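Probable starch synthase 4, chloroplastic/amyloplastic (Arabidopsis thaliana, PDB 6GNE) is a probable plastid starch synthase, a glycosyltransferase of the GT-B fold that binds adenosine-5'-diphosphate and glycans. Local coordinates at residues L326-G339 and A446-F459. Sequence-based numbering, arbitrary orientation.
Sequences LIRHAIYRTLELGG and ADEQGFNYALERAF
H329 and N452 show how a single polar pair can join two packed helices. H329 NE2 donates to N452 OD1 over 2.6 Å, and the bond lies in the imidazole plane and that of the amide carbonyl, on an oxygen lone pair. With CG anti to the backbone N (chi1 173°), the imidazole swings across to the other helix, where E448 lies over one face: its CG sits 3.8 Å from the ring centroid in a CH-pi contact, and its carboxylate stacks almost parallel. R333 CB backs the opposite face. The R333 chain bends at chi2 (57°), laying its guanidinium nearly flat against the N452 amide, while NH1 forms a salt bridge with E336.

Segments 326-336 and 448-459 pack on one side of the parallel sheet in the C-terminal Rossmann-like domain of the GT-B fold, crossing at -45°, their axes approaching to 10.5 Å. On the sheet side of these groups, A330 CB meets F451 CZ at 3.5 Å, and both side chains rest on I391 of strand 389-392. L455 CD2 presses against R333 CG and L337 CD2. Farther along, the F459 ring has L337 CD2 over one face and the backbone N of G339 at its edge, 3.7 Å from CE2, past the Schellman turn at G338. At the other end, L326 CD2 reaches the backbone of D447, whose carboxylate caps helix 448-464 through G450 N.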
loop_
_atom_site.group_PDB
_atom_site.type_symbol
_atom_site.label_atom_id
_atom_site.label_comp_id
_atom_site.label_asym_id
_atom_site.label_seq_id
_atom_site.Cartn_x
_atom_site.Cartn_y
_atom_site.Cartn_z
ATOM N N LEU A 326 19.664 0.021 -7.925
ATOM C CA LEU A 326 19.861 1.418 -7.546
ATOM C C LEU A 326 19.972 1.634 -6.044
ATOM O O LEU A 326 20.733 2.481 -5.611
ATOM C CB LEU A 326 18.756 2.322 -8.123
ATOM C CG LEU A 326 18.768 2.385 -9.645
ATOM C CD1 LEU A 326 17.555 3.158 -10.120
ATOM C CD2 LEU A 326 20.100 2.991 -10.161
ATOM N N ILE A 327 19.228 0.869 -5.256
ATOM C CA ILE A 327 19.351 0.928 -3.814
ATOM C C ILE A 327 20.744 0.446 -3.395
ATOM O O ILE A 327 21.419 1.107 -2.606
ATOM C CB ILE A 327 18.274 0.107 -3.112
ATOM C CG1 ILE A 327 16.909 0.778 -3.343
ATOM C CG2 ILE A 327 18.528 0.034 -1.625
ATOM C CD1 ILE A 327 15.701 -0.055 -2.966
ATOM N N ARG A 328 21.161 -0.702 -3.925
ATOM C CA ARG A 328 22.517 -1.186 -3.733
ATOM C C ARG A 328 23.566 -0.108 -4.063
ATOM O O ARG A 328 24.453 0.143 -3.245
ATOM C CB ARG A 328 22.764 -2.399 -4.587
ATOM C CG ARG A 328 24.126 -3.039 -4.382
ATOM C CD ARG A 328 24.495 -3.996 -5.480
ATOM N NE ARG A 328 25.423 -4.999 -4.948
ATOM C CZ ARG A 328 26.751 -4.844 -4.820
ATOM N NH1 ARG A 328 27.489 -5.845 -4.326
ATOM N NH2 ARG A 328 27.357 -3.699 -5.165
ATOM N N HIS A 329 23.450 0.520 -5.232
ATOM C CA HIS A 329 24.381 1.559 -5.649
ATOM C C HIS A 329 24.389 2.726 -4.692
ATOM O O HIS A 329 25.433 3.258 -4.359
ATOM C CB HIS A 329 24.073 2.069 -7.060
ATOM C CG HIS A 329 24.896 3.258 -7.461
ATOM N ND1 HIS A 329 26.259 3.192 -7.609
ATOM C CD2 HIS A 329 24.552 4.547 -7.716
ATOM C CE1 HIS A 329 26.721 4.383 -7.959
ATOM N NE2 HIS A 329 25.705 5.225 -8.035
ATOM N N ALA A 330 23.212 3.131 -4.252
ATOM C CA ALA A 330 23.047 4.280 -3.363
ATOM C C ALA A 330 23.760 4.109 -2.033
ATOM O O ALA A 330 24.179 5.097 -1.453
ATOM C CB ALA A 330 21.568 4.543 -3.115
ATOM N N ILE A 331 23.875 2.867 -1.554
ATOM C CA ILE A 331 24.582 2.626 -0.328
ATOM C C ILE A 331 26.029 3.102 -0.488
ATOM O O ILE A 331 26.517 3.907 0.316
ATOM C CB ILE A 331 24.547 1.147 0.091
ATOM C CG1 ILE A 331 23.142 0.749 0.536
ATOM C CG2 ILE A 331 25.515 0.872 1.249
ATOM C CD1 ILE A 331 22.905 -0.759 0.553
ATOM N N TYR A 332 26.685 2.618 -1.528
ATOM C CA TYR A 332 28.093 2.936 -1.762
ATOM C C TYR A 332 28.310 4.381 -2.159
ATOM O O TYR A 332 29.284 4.989 -1.753
ATOM C CB TYR A 332 28.723 1.982 -2.807
ATOM C CG TYR A 332 28.735 0.558 -2.352
ATOM C CD1 TYR A 332 29.741 0.095 -1.554
ATOM C CD2 TYR A 332 27.686 -0.319 -2.699
ATOM C CE1 TYR A 332 29.756 -1.222 -1.128
ATOM C CE2 TYR A 332 27.678 -1.649 -2.288
ATOM C CZ TYR A 332 28.722 -2.102 -1.498
ATOM O OH TYR A 332 28.782 -3.405 -1.057
ATOM N N ARG A 333 27.398 4.933 -2.938
ATOM C CA ARG A 333 27.555 6.302 -3.384
ATOM C C ARG A 333 27.414 7.296 -2.215
ATOM O O ARG A 333 28.159 8.286 -2.118
ATOM C CB ARG A 333 26.539 6.622 -4.485
ATOM C CG ARG A 333 26.785 7.945 -5.188
ATOM C CD ARG A 333 28.187 7.978 -5.779
ATOM N NE ARG A 333 28.314 9.017 -6.783
ATOM C CZ ARG A 333 29.384 9.201 -7.543
ATOM N NH1 ARG A 333 30.451 8.425 -7.418
ATOM N NH2 ARG A 333 29.380 10.152 -8.457
ATOM N N THR A 334 26.433 7.029 -1.363
ATOM C CA THR A 334 26.189 7.812 -0.181
ATOM C C THR A 334 27.442 7.855 0.665
ATOM O O THR A 334 27.843 8.927 1.132
ATOM C CB THR A 334 25.031 7.230 0.634
ATOM O OG1 THR A 334 23.803 7.404 -0.076
ATOM C CG2 THR A 334 24.922 7.909 1.983
ATOM N N LEU A 335 28.023 6.686 0.877
ATOM C CA LEU A 335 29.265 6.569 1.582
ATOM C C LEU A 335 30.411 7.346 0.867
ATOM O O LEU A 335 31.155 8.088 1.506
ATOM C CB LEU A 335 29.613 5.095 1.702
ATOM C CG LEU A 335 30.876 4.724 2.453
ATOM C CD1 LEU A 335 30.761 5.190 3.889
ATOM C CD2 LEU A 335 31.104 3.251 2.401
ATOM N N GLU A 336 30.531 7.194 -0.446
ATOM C CA GLU A 336 31.558 7.886 -1.215
ATOM C C GLU A 336 31.449 9.417 -1.078
ATOM O O GLU A 336 32.457 10.113 -0.979
ATOM C CB GLU A 336 31.463 7.473 -2.692
ATOM C CG GLU A 336 32.556 8.051 -3.577
ATOM C CD GLU A 336 32.526 7.501 -4.988
ATOM O OE1 GLU A 336 31.533 6.843 -5.393
ATOM O OE2 GLU A 336 33.479 7.786 -5.725
ATOM N N LEU A 337 30.208 9.901 -1.044
ATOM C CA LEU A 337 29.915 11.325 -0.958
ATOM C C LEU A 337 30.016 11.890 0.471
ATOM O O LEU A 337 29.776 13.087 0.662
ATOM C CB LEU A 337 28.525 11.627 -1.544
ATOM C CG LEU A 337 28.410 12.120 -3.000
ATOM C CD1 LEU A 337 29.276 11.344 -3.951
ATOM C CD2 LEU A 337 26.962 12.032 -3.466
ATOM N N GLY A 338 30.356 11.044 1.460
ATOM C CA GLY A 338 30.553 11.464 2.836
ATOM C C GLY A 338 29.291 11.513 3.682
ATOM O O GLY A 338 29.226 12.290 4.626
ATOM N N GLY A 339 28.285 10.704 3.332
ATOM C CA GLY A 339 27.065 10.573 4.120
ATOM C C GLY A 339 27.018 9.229 4.801
ATOM O O GLY A 339 27.921 8.416 4.635
ATOM N N ALA A 446 16.462 5.087 -15.145
ATOM C CA ALA A 446 16.720 4.117 -14.097
ATOM C C ALA A 446 18.133 3.543 -14.160
ATOM O O ALA A 446 18.307 2.352 -14.294
ATOM C CB ALA A 446 15.699 3.010 -14.205
ATOM N N ASP A 447 19.143 4.400 -14.067
ATOM C CA ASP A 447 20.550 3.980 -14.069
ATOM C C ASP A 447 21.386 4.800 -13.050
ATOM O O ASP A 447 20.882 5.781 -12.453
ATOM C CB ASP A 447 21.135 4.013 -15.490
ATOM C CG ASP A 447 21.155 5.414 -16.120
ATOM O OD1 ASP A 447 20.956 6.437 -15.437
ATOM O OD2 ASP A 447 21.384 5.498 -17.351
ATOM N N GLU A 448 22.636 4.398 -12.843
ATOM C CA GLU A 448 23.458 5.021 -11.819
ATOM C C GLU A 448 23.745 6.485 -12.139
ATOM O O GLU A 448 23.716 7.345 -11.284
ATOM C CB GLU A 448 24.751 4.249 -11.624
ATOM C CG GLU A 448 24.540 2.824 -11.122
ATOM C CD GLU A 448 25.837 2.096 -10.803
ATOM O OE1 GLU A 448 26.996 2.657 -10.978
ATOM O OE2 GLU A 448 25.652 0.932 -10.377
ATOM N N GLN A 449 23.978 6.761 -13.400
ATOM C CA GLN A 449 24.196 8.118 -13.869
ATOM C C GLN A 449 23.020 9.055 -13.454
ATOM O O GLN A 449 23.235 10.104 -12.851
ATOM C CB GLN A 449 24.367 8.095 -15.390
ATOM C CG GLN A 449 25.292 9.131 -15.978
ATOM C CD GLN A 449 24.612 9.959 -17.095
ATOM O OE1 GLN A 449 24.877 9.788 -18.313
ATOM N NE2 GLN A 449 23.716 10.858 -16.672
ATOM N N GLY A 450 21.780 8.652 -13.749
ATOM C CA GLY A 450 20.624 9.451 -13.417
ATOM C C GLY A 450 20.502 9.661 -11.922
ATOM O O GLY A 450 20.343 10.804 -11.453
ATOM N N PHE A 451 20.593 8.557 -11.178
ATOM C CA PHE A 451 20.497 8.604 -9.735
ATOM C C PHE A 451 21.593 9.493 -9.131
ATOM O O PHE A 451 21.305 10.313 -8.241
ATOM C CB PHE A 451 20.511 7.157 -9.128
ATOM C CG PHE A 451 20.424 7.127 -7.623
ATOM C CD1 PHE A 451 19.203 7.164 -6.999
ATOM C CD2 PHE A 451 21.582 7.149 -6.832
ATOM C CE1 PHE A 451 19.082 7.214 -5.624
ATOM C CE2 PHE A 451 21.488 7.194 -5.435
ATOM C CZ PHE A 451 20.212 7.220 -4.837
ATOM N N ASN A 452 22.835 9.331 -9.601
ATOM C CA ASN A 452 23.999 10.130 -9.106
ATOM C C ASN A 452 23.787 11.634 -9.146
ATOM O O ASN A 452 24.098 12.327 -8.188
ATOM C CB ASN A 452 25.285 9.783 -9.842
ATOM C CG ASN A 452 25.869 8.418 -9.434
ATOM O OD1 ASN A 452 25.363 7.729 -8.541
ATOM N ND2 ASN A 452 26.921 8.006 -10.110
ATOM N N TYR A 453 23.229 12.141 -10.237
ATOM C CA TYR A 453 22.989 13.578 -10.365
ATOM C C TYR A 453 21.982 14.085 -9.338
ATOM O O TYR A 453 22.207 15.133 -8.739
ATOM C CB TYR A 453 22.576 13.946 -11.796
ATOM C CG TYR A 453 22.548 15.441 -12.068
ATOM C CD1 TYR A 453 23.680 16.245 -11.794
ATOM C CD2 TYR A 453 21.376 16.074 -12.576
ATOM C CE1 TYR A 453 23.657 17.607 -12.031
ATOM C CE2 TYR A 453 21.347 17.438 -12.810
ATOM C CZ TYR A 453 22.489 18.197 -12.546
ATOM O OH TYR A 453 22.490 19.554 -12.781
ATOM N N ALA A 454 20.905 13.345 -9.094
ATOM C CA ALA A 454 19.979 13.711 -8.024
ATOM C C ALA A 454 20.631 13.645 -6.634
ATOM O O ALA A 454 20.435 14.542 -5.816
ATOM C CB ALA A 454 18.733 12.847 -8.058
ATOM N N LEU A 455 21.399 12.596 -6.373
ATOM C CA LEU A 455 22.051 12.447 -5.083
ATOM C C LEU A 455 23.111 13.542 -4.853
ATOM O O LEU A 455 23.161 14.140 -3.772
ATOM C CB LEU A 455 22.659 11.059 -4.963
ATOM C CG LEU A 455 23.120 10.665 -3.557
ATOM C CD1 LEU A 455 21.938 10.347 -2.668
ATOM C CD2 LEU A 455 24.027 9.445 -3.590
ATOM N N GLU A 456 23.937 13.805 -5.866
ATOM C CA GLU A 456 24.942 14.884 -5.841
ATOM C C GLU A 456 24.286 16.210 -5.462
ATOM O O GLU A 456 24.747 16.878 -4.541
ATOM C CB GLU A 456 25.639 14.981 -7.207
ATOM C CG GLU A 456 26.668 16.098 -7.390
ATOM C CD GLU A 456 27.147 16.287 -8.860
ATOM O OE1 GLU A 456 26.373 16.039 -9.821
ATOM O OE2 GLU A 456 28.304 16.715 -9.092
ATOM N N ARG A 457 23.186 16.563 -6.133
ATOM C CA ARG A 457 22.514 17.840 -5.859
ATOM C C ARG A 457 21.928 17.880 -4.475
ATOM O O ARG A 457 22.011 18.875 -3.808
ATOM C CB ARG A 457 21.461 18.185 -6.913
ATOM C CG ARG A 457 22.077 18.479 -8.278
ATOM C CD ARG A 457 21.051 18.821 -9.348
ATOM N NE ARG A 457 20.177 17.697 -9.702
ATOM C CZ ARG A 457 18.900 17.560 -9.330
ATOM N NH1 ARG A 457 18.238 16.487 -9.691
ATOM N NH2 ARG A 457 18.256 18.499 -8.623
ATOM N N ALA A 458 21.384 16.773 -4.011
ATOM C CA ALA A 458 20.808 16.708 -2.690
ATOM C C ALA A 458 21.882 16.893 -1.618
ATOM O O ALA A 458 21.683 17.655 -0.670
ATOM C CB ALA A 458 20.069 15.402 -2.498
ATOM N N PHE A 459 23.024 16.235 -1.780
ATOM C CA PHE A 459 24.164 16.411 -0.854
ATOM C C PHE A 459 24.726 17.818 -0.868
ATOM O O PHE A 459 25.016 18.362 0.179
ATOM C CB PHE A 459 25.290 15.402 -1.110
ATOM C CG PHE A 459 25.087 14.086 -0.407
ATOM C CD1 PHE A 459 23.896 13.383 -0.546
ATOM C CD2 PHE A 459 26.083 13.562 0.393
ATOM C CE1 PHE A 459 23.706 12.189 0.105
ATOM C CE2 PHE A 459 25.916 12.360 1.044
ATOM C CZ PHE A 459 24.719 11.669 0.897
#